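Local coordinates for protein VESB protease (Vibrio cholerae, PDB 4LK4) that probably hydrolyses peptide bonds as a secreted trypsin-like serine endopeptidase of the S1 family, carrying an additional Ig-like domain, at residues T53-F58 / I89-S94; N102-V107 / R238-K243; L248-V253 / K340-R345. The protein carries 1 engineered substitution. All coordinates share one frame; numbering follows the deposited sequence.

Contact 1 of 3, residues T53-F58 / I89-S94; sequences TAAHCF and IYRHLS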
loop_
_atom_site.group_PDB
_atom_site.type_symbol
_atom_site.label_atom_id
_atom_site.label_comp_id
_atom_site.label_asym_id
_atom_site.label_seq_id
_atom_site.Cartn_x
_atom_site.Cartn_y
_atom_site.Cartn_z
ATOM N N THR A 53 -2.067 -0.694 3.402
ATOM C CA THR A 53 -2.921 0.482 3.441
ATOM C C THR A 53 -3.317 0.866 2.029
ATOM O O THR A 53 -3.077 0.107 1.107
ATOM C CB THR A 53 -2.216 1.640 4.170
ATOM O OG1 THR A 53 -3.181 2.648 4.481
ATOM C CG2 THR A 53 -1.169 2.264 3.320
ATOM N N ALA A 54 -3.919 2.031 1.857
ATOM C CA ALA A 54 -4.437 2.487 0.577
ATOM C C ALA A 54 -3.398 3.396 -0.070
ATOM O O ALA A 54 -2.719 4.133 0.631
ATOM C CB ALA A 54 -5.740 3.236 0.800
ATOM N N ALA A 55 -3.230 3.361 -1.390
ATOM C CA ALA A 55 -2.206 4.254 -2.002
ATOM C C ALA A 55 -2.571 5.721 -1.917
ATOM O O ALA A 55 -1.696 6.571 -1.743
ATOM C CB ALA A 55 -1.930 3.888 -3.442
ATOM N N HIS A 56 -3.845 6.053 -2.044
ATOM C CA HIS A 56 -4.166 7.475 -2.082
ATOM C C HIS A 56 -3.937 8.217 -0.751
ATOM O O HIS A 56 -3.864 9.427 -0.746
ATOM C CB HIS A 56 -5.573 7.718 -2.601
ATOM C CG HIS A 56 -6.617 7.585 -1.563
ATOM N ND1 HIS A 56 -7.320 6.416 -1.372
ATOM C CD2 HIS A 56 -7.104 8.478 -0.669
ATOM C CE1 HIS A 56 -8.193 6.592 -0.401
ATOM N NE2 HIS A 56 -8.081 7.833 0.043
ATOM N N CYS A 57 -3.797 7.502 0.359
ATOM C CA CYS A 57 -3.334 8.103 1.624
ATOM C C CYS A 57 -2.010 8.865 1.462
ATOM O O CYS A 57 -1.662 9.711 2.298
ATOM C CB CYS A 57 -3.141 7.012 2.679
ATOM S SG CYS A 57 -4.686 6.198 3.159
ATOM N N PHE A 58 -1.246 8.544 0.418
ATOM C CA PHE A 58 0.042 9.180 0.217
ATOM C C PHE A 58 0.122 10.040 -1.027
ATOM O O PHE A 58 1.205 10.419 -1.401
ATOM C CB PHE A 58 1.149 8.121 0.222
ATOM C CG PHE A 58 1.096 7.222 1.404
ATOM C CD1 PHE A 58 1.481 7.676 2.631
ATOM C CD2 PHE A 58 0.642 5.941 1.292
ATOM C CE1 PHE A 58 1.423 6.880 3.733
ATOM C CE2 PHE A 58 0.576 5.134 2.390
ATOM C CZ PHE A 58 0.947 5.615 3.626
ATOM N N ILE A 89 7.736 3.705 1.249
ATOM C CA ILE A 89 6.403 3.486 0.765
ATOM C C ILE A 89 6.463 2.862 -0.645
ATOM O O ILE A 89 7.210 3.319 -1.499
ATOM C CB ILE A 89 5.603 4.797 0.805
ATOM C CG1 ILE A 89 5.310 5.143 2.279
ATOM C CG2 ILE A 89 4.257 4.638 0.095
ATOM C CD1 ILE A 89 4.618 6.475 2.518
ATOM N N TYR A 90 5.710 1.782 -0.849
ATOM C CA TYR A 90 5.532 1.202 -2.173
ATOM C C TYR A 90 4.071 1.351 -2.549
ATOM O O TYR A 90 3.205 0.864 -1.839
ATOM C CB TYR A 90 5.962 -0.278 -2.201
ATOM C CG TYR A 90 7.336 -0.443 -1.635
ATOM C CD1 TYR A 90 7.539 -0.644 -0.287
ATOM C CD2 TYR A 90 8.435 -0.332 -2.434
ATOM C CE1 TYR A 90 8.815 -0.742 0.241
ATOM C CE2 TYR A 90 9.704 -0.466 -1.928
ATOM C CZ TYR A 90 9.897 -0.654 -0.583
ATOM O OH TYR A 90 11.200 -0.751 -0.098
ATOM N N ARG A 91 3.789 2.055 -3.634
ATOM C CA ARG A 91 2.425 2.134 -4.132
ATOM C C ARG A 91 2.292 1.324 -5.390
ATOM O O ARG A 91 3.263 1.123 -6.100
ATOM C CB ARG A 91 2.083 3.573 -4.455
ATOM C CG ARG A 91 2.200 4.518 -3.274
ATOM C CD ARG A 91 2.290 5.940 -3.798
ATOM N NE ARG A 91 1.038 6.636 -3.619
ATOM C CZ ARG A 91 0.570 7.619 -4.382
ATOM N NH1 ARG A 91 1.221 8.048 -5.463
ATOM N NH2 ARG A 91 -0.600 8.168 -4.051
ATOM N N HIS A 92 1.090 0.877 -5.713
ATOM C CA HIS A 92 0.923 0.143 -6.947
ATOM C C HIS A 92 1.295 1.044 -8.104
ATOM O O HIS A 92 0.872 2.180 -8.161
ATOM C CB HIS A 92 -0.492 -0.354 -7.117
ATOM C CG HIS A 92 -0.579 -1.559 -7.991
ATOM N ND1 HIS A 92 -0.536 -1.477 -9.362
ATOM C CD2 HIS A 92 -0.655 -2.878 -7.697
ATOM C CE1 HIS A 92 -0.605 -2.687 -9.882
ATOM N NE2 HIS A 92 -0.677 -3.558 -8.893
ATOM N N LEU A 93 2.102 0.551 -9.028
ATOM C CA LEU A 93 2.582 1.383 -10.122
ATOM C C LEU A 93 1.499 1.648 -11.181
ATOM O O LEU A 93 1.661 2.549 -12.014
ATOM C CB LEU A 93 3.841 0.776 -10.732
ATOM C CG LEU A 93 5.068 0.854 -9.808
ATOM C CD1 LEU A 93 6.264 0.247 -10.519
ATOM C CD2 LEU A 93 5.394 2.288 -9.411
ATOM N N SER A 94 0.407 0.877 -11.125
ATOM C CA SER A 94 -0.816 1.131 -11.905
ATOM C C SER A 94 -1.901 1.891 -11.106
ATOM O O SER A 94 -3.013 2.093 -11.591
ATOM C CB SER A 94 -1.374 -0.188 -12.475
ATOM O OG SER A 94 -0.397 -0.795 -13.342
#
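The side chain of R91 reaches across to the carbonyl of A55, while I89 presses a methyl group on the ring of F58. The residues 53-58 carry the TAAHC signature of S1 proteases, in the loop that follows strand 50-53 of the six-stranded barrel; 89-91 end the barrel strand 82-91. A55 O accepts from two residues, F58 and R91. Inside its own loop it takes the backbone N-H of F58, with F58 N 3.0 Å from A55 O, closing the 3-10 turn at H56 and C57. From the opposite face of the carbonyl plane comes R91 NH2, 3.0 Å from A55 O, on a fairly straight N-H line of 159°. R91 NE adds a weak bond, 3.3 Å from A55 O. The acceptor lies in the guanidinium plane, yet the donor NH2 stands well above the plane of the A55 carbonyl. R91 NH2 also makes a salt bridge to D59, the residue that follows F58, which may offset part of the arginine's charge. A bend at chi3 (104°) turns NE away from an extended course. F58 O sits over one face of the guanidinium. On the signature histidine, H56, ND1 is satisfied by D103, as in the His-Asp pair of a trypsin-type catalytic triad, and C57 ties the loop to C41 by a disulfide. The F58 ring is held between C57 CB on one face and I89 CD1 on the other, a CH-pi contact in which I89 CD1 lies 3.4 Å from both F58 CD1 and F58 CE1.

Contact 2 of 3, residues N102-V107 / R238-K243; sequences NDIAIV and RDWITK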
loop_
_atom_site.group_PDB
_atom_site.type_symbol
_atom_site.label_atom_id
_atom_site.label_comp_id
_atom_site.label_asym_id
_atom_site.label_seq_id
_atom_site.Cartn_x
_atom_site.Cartn_y
_atom_site.Cartn_z
ATOM N N ASN A 102 -6.464 0.281 -8.336
ATOM C CA ASN A 102 -5.257 -0.264 -7.776
ATOM C C ASN A 102 -4.797 0.555 -6.607
ATOM O O ASN A 102 -3.622 0.865 -6.482
ATOM C CB ASN A 102 -4.188 -0.390 -8.843
ATOM C CG ASN A 102 -4.723 -1.023 -10.097
ATOM O OD1 ASN A 102 -5.288 -2.122 -10.070
ATOM N ND2 ASN A 102 -4.585 -0.318 -11.207
ATOM N N ASP A 103 -5.750 0.876 -5.738
ATOM C CA ASP A 103 -5.510 1.751 -4.611
ATOM C C ASP A 103 -4.938 0.934 -3.477
ATOM O O ASP A 103 -5.634 0.562 -2.554
ATOM C CB ASP A 103 -6.808 2.428 -4.188
ATOM C CG ASP A 103 -6.600 3.548 -3.184
ATOM O OD1 ASP A 103 -5.455 4.014 -2.997
ATOM O OD2 ASP A 103 -7.620 3.971 -2.579
ATOM N N ILE A 104 -3.649 0.646 -3.567
ATOM C CA ILE A 104 -3.017 -0.141 -2.555
ATOM C C ILE A 104 -1.570 0.270 -2.394
ATOM O O ILE A 104 -0.923 0.670 -3.355
ATOM C CB ILE A 104 -3.132 -1.622 -2.907
ATOM C CG1 ILE A 104 -2.631 -2.495 -1.754
ATOM C CG2 ILE A 104 -2.401 -1.932 -4.209
ATOM C CD1 ILE A 104 -2.934 -3.964 -1.933
ATOM N N ALA A 105 -1.085 0.150 -1.156
ATOM C CA ALA A 105 0.269 0.541 -0.806
ATOM C C ALA A 105 0.810 -0.247 0.366
ATOM O O ALA A 105 0.064 -0.700 1.191
ATOM C CB ALA A 105 0.312 2.035 -0.475
ATOM N N ILE A 106 2.130 -0.347 0.440
ATOM C CA ILE A 106 2.821 -0.959 1.572
ATOM C C ILE A 106 3.662 0.117 2.249
ATOM O O ILE A 106 4.353 0.872 1.579
ATOM C CB ILE A 106 3.789 -2.083 1.119
ATOM C CG1 ILE A 106 3.007 -3.264 0.547
ATOM C CG2 ILE A 106 4.697 -2.540 2.255
ATOM C CD1 ILE A 106 2.015 -3.864 1.517
ATOM N N VAL A 107 3.591 0.174 3.573
ATOM C CA VAL A 107 4.501 1.007 4.326
ATOM C C VAL A 107 5.532 0.082 4.949
ATOM O O VAL A 107 5.181 -0.816 5.700
ATOM C CB VAL A 107 3.773 1.821 5.405
ATOM C CG1 VAL A 107 4.739 2.772 6.098
ATOM C CG2 VAL A 107 2.616 2.596 4.781
ATOM N N ARG A 238 -2.657 -10.426 -3.674
ATOM C CA ARG A 238 -1.738 -11.188 -2.837
ATOM C C ARG A 238 -0.313 -11.235 -3.381
ATOM O O ARG A 238 0.642 -11.055 -2.614
ATOM C CB ARG A 238 -2.283 -12.592 -2.624
ATOM C CG ARG A 238 -3.600 -12.622 -1.851
ATOM C CD ARG A 238 -3.449 -11.962 -0.504
ATOM N NE ARG A 238 -2.281 -12.496 0.178
ATOM C CZ ARG A 238 -2.279 -13.588 0.941
ATOM N NH1 ARG A 238 -3.393 -14.260 1.162
ATOM N NH2 ARG A 238 -1.146 -14.000 1.491
ATOM N N ASP A 239 -0.159 -11.456 -4.690
ATOM C CA ASP A 239 1.163 -11.477 -5.289
ATOM C C ASP A 239 1.826 -10.125 -5.235
ATOM O O ASP A 239 3.048 -10.037 -5.009
ATOM C CB ASP A 239 1.128 -11.946 -6.753
ATOM C CG ASP A 239 0.760 -13.412 -6.888
ATOM O OD1 ASP A 239 0.719 -14.139 -5.872
ATOM O OD2 ASP A 239 0.490 -13.826 -8.016
ATOM N N TRP A 240 1.055 -9.067 -5.472
ATOM C CA TRP A 240 1.658 -7.738 -5.446
ATOM C C TRP A 240 2.168 -7.448 -4.036
ATOM O O TRP A 240 3.266 -6.907 -3.848
ATOM C CB TRP A 240 0.681 -6.672 -5.942
ATOM C CG TRP A 240 1.292 -5.328 -5.955
ATOM C CD1 TRP A 240 1.981 -4.755 -6.988
ATOM C CD2 TRP A 240 1.320 -4.392 -4.876
ATOM N NE1 TRP A 240 2.423 -3.507 -6.617
ATOM C CE2 TRP A 240 2.037 -3.266 -5.322
ATOM C CE3 TRP A 240 0.826 -4.405 -3.559
ATOM C CZ2 TRP A 240 2.264 -2.162 -4.513
ATOM C CZ3 TRP A 240 1.061 -3.317 -2.764
ATOM C CH2 TRP A 240 1.780 -2.206 -3.247
ATOM N N ILE A 241 1.387 -7.871 -3.045
ATOM C CA ILE A 241 1.738 -7.658 -1.646
ATOM C C ILE A 241 2.979 -8.450 -1.278
ATOM O O ILE A 241 3.874 -7.940 -0.641
ATOM C CB ILE A 241 0.576 -8.051 -0.705
ATOM C CG1 ILE A 241 -0.574 -7.069 -0.909
ATOM C CG2 ILE A 241 1.013 -8.028 0.764
ATOM C CD1 ILE A 241 -1.907 -7.575 -0.444
ATOM N N THR A 242 3.008 -9.709 -1.684
ATOM C CA THR A 242 4.148 -10.573 -1.426
ATOM C C THR A 242 5.401 -9.964 -2.013
ATOM O O THR A 242 6.435 -9.932 -1.363
ATOM C CB THR A 242 3.896 -11.941 -2.040
ATOM O OG1 THR A 242 2.780 -12.517 -1.372
ATOM C CG2 THR A 242 5.128 -12.852 -1.926
ATOM N N LYS A 243 5.287 -9.458 -3.231
ATOM C CA LYS A 243 6.426 -8.859 -3.922
ATOM C C LYS A 243 6.960 -7.626 -3.192
ATOM O O LYS A 243 8.164 -7.376 -3.234
ATOM C CB LYS A 243 6.064 -8.515 -5.370
ATOM C CG LYS A 243 7.014 -7.508 -6.008
ATOM C CD LYS A 243 6.785 -7.267 -7.499
ATOM C CE LYS A 243 7.559 -6.035 -7.935
ATOM N NZ LYS A 243 7.643 -5.902 -9.406
#
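I104 and I106 reach from the barrel to W240 and I241 on the helix 238-243, the C-terminal helix of the chymotrypsin-type protease domain, which packs against its N-terminal barrel. No hydrogen bond crosses between the two segments; the contact is buried and apolar. The segment starts at N102, whose ND2 is bonded to S94 O and whose N is bonded to T183 OG1. D103 follows as the centre of an inverse gamma turn. Its carboxylate takes a hydrogen bond with S216 OG, and its backbone O one with T232 OG1, so the chain is fixed just ahead of the apolar residues. I104 comes next and meets the helix with all three outer carbons. I104 CG2 stands over the face of the six-membered ring of W240, offset toward the rim, in a CH-pi contact 4.2 Å from the centroid and 18° off the normal. I104 CG1 lies 3.9 Å from W240 CZ3. CG1 is anti to the backbone N (chi1 -172°), and the I104 and I241 side chains cross at about a right angle, with I104 CD1 4.0 Å from I241 CG1. A105 starts the strand and turns its CB away from the helix, but its backbone still takes part, with A105 CA 4.0 Å from W240 CH2. I106 points back toward the helix at the closest pairing of backbones, its CA 7.5 Å from I241 CA. L46, from strand 39-46, touches both I106 and I241. The indole itself is also stacked with H92, and it meets the ring of H244. The tightest touch between the segments is made by I106, whose CG1 comes within 3.8 Å of W240 CZ3.

Contact 3 of 3, residues L248-V253 / K340-R345; sequences LSYDQV and KRATSR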
loop_
_atom_site.group_PDB
_atom_site.type_symbol
_atom_site.label_atom_id
_atom_site.label_comp_id
_atom_site.label_asym_id
_atom_site.label_seq_id
_atom_site.Cartn_x
_atom_site.Cartn_y
_atom_site.Cartn_z
ATOM N N LEU A 248 13.375 -6.717 0.438
ATOM C CA LEU A 248 14.206 -5.972 -0.490
ATOM C C LEU A 248 13.677 -4.550 -0.417
ATOM O O LEU A 248 12.594 -4.259 -0.918
ATOM C CB LEU A 248 14.066 -6.536 -1.910
ATOM C CG LEU A 248 14.767 -5.778 -3.042
ATOM C CD1 LEU A 248 16.235 -5.580 -2.689
ATOM C CD2 LEU A 248 14.624 -6.484 -4.391
ATOM N N SER A 249 14.433 -3.681 0.237
ATOM C CA SER A 249 14.037 -2.295 0.414
ATOM C C SER A 249 14.672 -1.382 -0.628
ATOM O O SER A 249 15.901 -1.336 -0.790
ATOM C CB SER A 249 14.430 -1.802 1.793
ATOM O OG SER A 249 14.107 -0.438 1.932
ATOM N N TYR A 250 13.837 -0.603 -1.292
ATOM C CA TYR A 250 14.326 0.297 -2.305
ATOM C C TYR A 250 13.448 1.526 -2.590
ATOM O O TYR A 250 12.264 1.575 -2.244
ATOM C CB TYR A 250 14.505 -0.499 -3.577
ATOM C CG TYR A 250 13.233 -1.052 -4.155
ATOM C CD1 TYR A 250 12.652 -2.216 -3.639
ATOM C CD2 TYR A 250 12.607 -0.425 -5.217
ATOM C CE1 TYR A 250 11.477 -2.739 -4.175
ATOM C CE2 TYR A 250 11.427 -0.928 -5.758
ATOM C CZ TYR A 250 10.863 -2.093 -5.238
ATOM O OH TYR A 250 9.715 -2.614 -5.814
ATOM N N ASP A 251 14.062 2.501 -3.255
ATOM C CA ASP A 251 13.361 3.669 -3.790
ATOM C C ASP A 251 12.523 3.233 -4.987
ATOM O O ASP A 251 13.064 2.792 -6.031
ATOM C CB ASP A 251 14.365 4.754 -4.231
ATOM C CG ASP A 251 15.331 5.152 -3.122
ATOM O OD1 ASP A 251 14.842 5.586 -2.066
ATOM O OD2 ASP A 251 16.566 5.044 -3.294
ATOM N N GLN A 252 11.211 3.361 -4.855
ATOM C CA GLN A 252 10.311 2.922 -5.904
ATOM C C GLN A 252 10.135 3.983 -6.985
ATOM O O GLN A 252 10.381 3.720 -8.147
ATOM C CB GLN A 252 8.952 2.584 -5.325
ATOM C CG GLN A 252 8.091 1.736 -6.252
ATOM C CD GLN A 252 6.623 1.727 -5.824
ATOM O OE1 GLN A 252 6.150 2.636 -5.154
ATOM N NE2 GLN A 252 5.901 0.704 -6.245
ATOM N N VAL A 253 9.715 5.180 -6.599
ATOM C CA VAL A 253 9.276 6.176 -7.567
ATOM C C VAL A 253 10.035 7.434 -7.282
ATOM O O VAL A 253 9.959 7.974 -6.194
ATOM C CB VAL A 253 7.758 6.500 -7.457
ATOM C CG1 VAL A 253 7.360 7.594 -8.434
ATOM C CG2 VAL A 253 6.921 5.280 -7.743
ATOM N N LYS A 340 13.878 -12.197 -6.513
ATOM C CA LYS A 340 13.224 -10.961 -6.087
ATOM C C LYS A 340 13.367 -9.910 -7.165
ATOM O O LYS A 340 14.400 -9.846 -7.864
ATOM C CB LYS A 340 13.860 -10.453 -4.807
ATOM C CG LYS A 340 13.703 -11.437 -3.671
ATOM C CD LYS A 340 14.153 -10.843 -2.361
ATOM C CE LYS A 340 14.082 -11.891 -1.270
ATOM N NZ LYS A 340 14.458 -11.301 0.042
ATOM N N ARG A 341 12.332 -9.099 -7.316
ATOM C CA ARG A 341 12.306 -8.070 -8.332
ATOM C C ARG A 341 11.938 -6.781 -7.653
ATOM O O ARG A 341 10.976 -6.734 -6.902
ATOM C CB ARG A 341 11.272 -8.398 -9.418
ATOM C CG ARG A 341 11.621 -9.633 -10.253
ATOM C CD ARG A 341 10.532 -10.004 -11.252
ATOM N NE ARG A 341 10.869 -11.190 -12.045
ATOM C CZ ARG A 341 11.365 -11.178 -13.286
ATOM N NH1 ARG A 341 11.616 -10.049 -13.938
ATOM N NH2 ARG A 341 11.623 -12.323 -13.888
ATOM N N ALA A 342 12.709 -5.744 -7.902
ATOM C CA ALA A 342 12.348 -4.410 -7.536
ATOM C C ALA A 342 12.050 -3.668 -8.822
ATOM O O ALA A 342 12.875 -3.649 -9.756
ATOM C CB ALA A 342 13.486 -3.735 -6.809
ATOM N N THR A 343 10.879 -3.033 -8.851
ATOM C CA THR A 343 10.443 -2.225 -9.985
ATOM C C THR A 343 10.381 -0.766 -9.539
ATOM O O THR A 343 9.618 -0.415 -8.652
ATOM C CB THR A 343 9.077 -2.726 -10.485
ATOM O OG1 THR A 343 9.168 -4.121 -10.732
ATOM C CG2 THR A 343 8.657 -2.077 -11.746
ATOM N N SER A 344 11.219 0.069 -10.150
ATOM C CA SER A 344 11.277 1.502 -9.853
ATOM C C SER A 344 10.781 2.321 -11.027
ATOM O O SER A 344 10.572 1.786 -12.102
ATOM C CB SER A 344 12.699 1.911 -9.544
ATOM O OG SER A 344 13.179 1.222 -8.411
ATOM N N ARG A 345 10.595 3.620 -10.805
ATOM C CA ARG A 345 9.998 4.507 -11.790
ATOM C C ARG A 345 10.626 5.878 -11.696
ATOM O O ARG A 345 10.835 6.395 -10.625
ATOM C CB ARG A 345 8.511 4.655 -11.554
ATOM C CG ARG A 345 7.882 5.837 -12.287
ATOM C CD ARG A 345 6.364 5.861 -12.165
ATOM N NE ARG A 345 5.796 4.743 -12.899
ATOM C CZ ARG A 345 4.545 4.303 -12.778
ATOM N NH1 ARG A 345 3.676 4.897 -11.937
ATOM N NH2 ARG A 345 4.153 3.242 -13.489
HETATM O O HOH W 1 7.435 -1.609 -7.564
#
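Y250 lays its ring squarely over the methyl group of A342: the CB sits above the ring centre, 3.4 Å from the centroid and 8° off the normal. L248 CD2 flanks the same methyl, 3.8 Å from A342 CB. The tyrosine CG stands between backbone N and carbonyl carbon (chi1 64°), and at the far end of the ring the phenol OH accepts T343 N, 3.3 Å from Y250 OH. One water joins Y250 OH to Q252 NE2 and T343 O, donating to T343 O, 2.7 Å away, and accepting from Q252 NE2. S344 OG gives its hydrogen to D251 O at 2.9 Å, in the plane of that carbonyl, and R345 N bonds to Q252 O at 2.7 Å, nearly on the C=O line. The next shell sets these groups in place: Y270 OH bonds to S344 OG, R91 O takes Q252 NE2, and R345 is drawn off to a salt bridge with D328. V253 and R345 pair in a parallel bridge, their side chains on one face. Strands 248-258 and 338-349, first and last of the sheet in chain order, form the parallel pair in the otherwise antiparallel sheet of this Ig-like domain.

How the contacts relate
Contacts 1 and 2 both involve the N-terminal barrel, with centres about 8 Å apart, because strands 82-91 and 105-109 are neighbours in it: Y90 O lies 2.8 Å from I106 N. They also meet at the probable active site, where H56 ND1 is 2.7 Å from D103 OD2, consistent with two members of the family's catalytic triad. Contact 3 belongs to the Ig-like domain, its centre about 13 Å from each of the others, yet both touch it. From contact 1, Y90 OH is 2.9 Å from Y250 N. From contact 2, K243 NZ is 2.7 Å from T343 OG1. The two domains are therefore joined by hydrogen bonds as well as by the short link after helix 238-243.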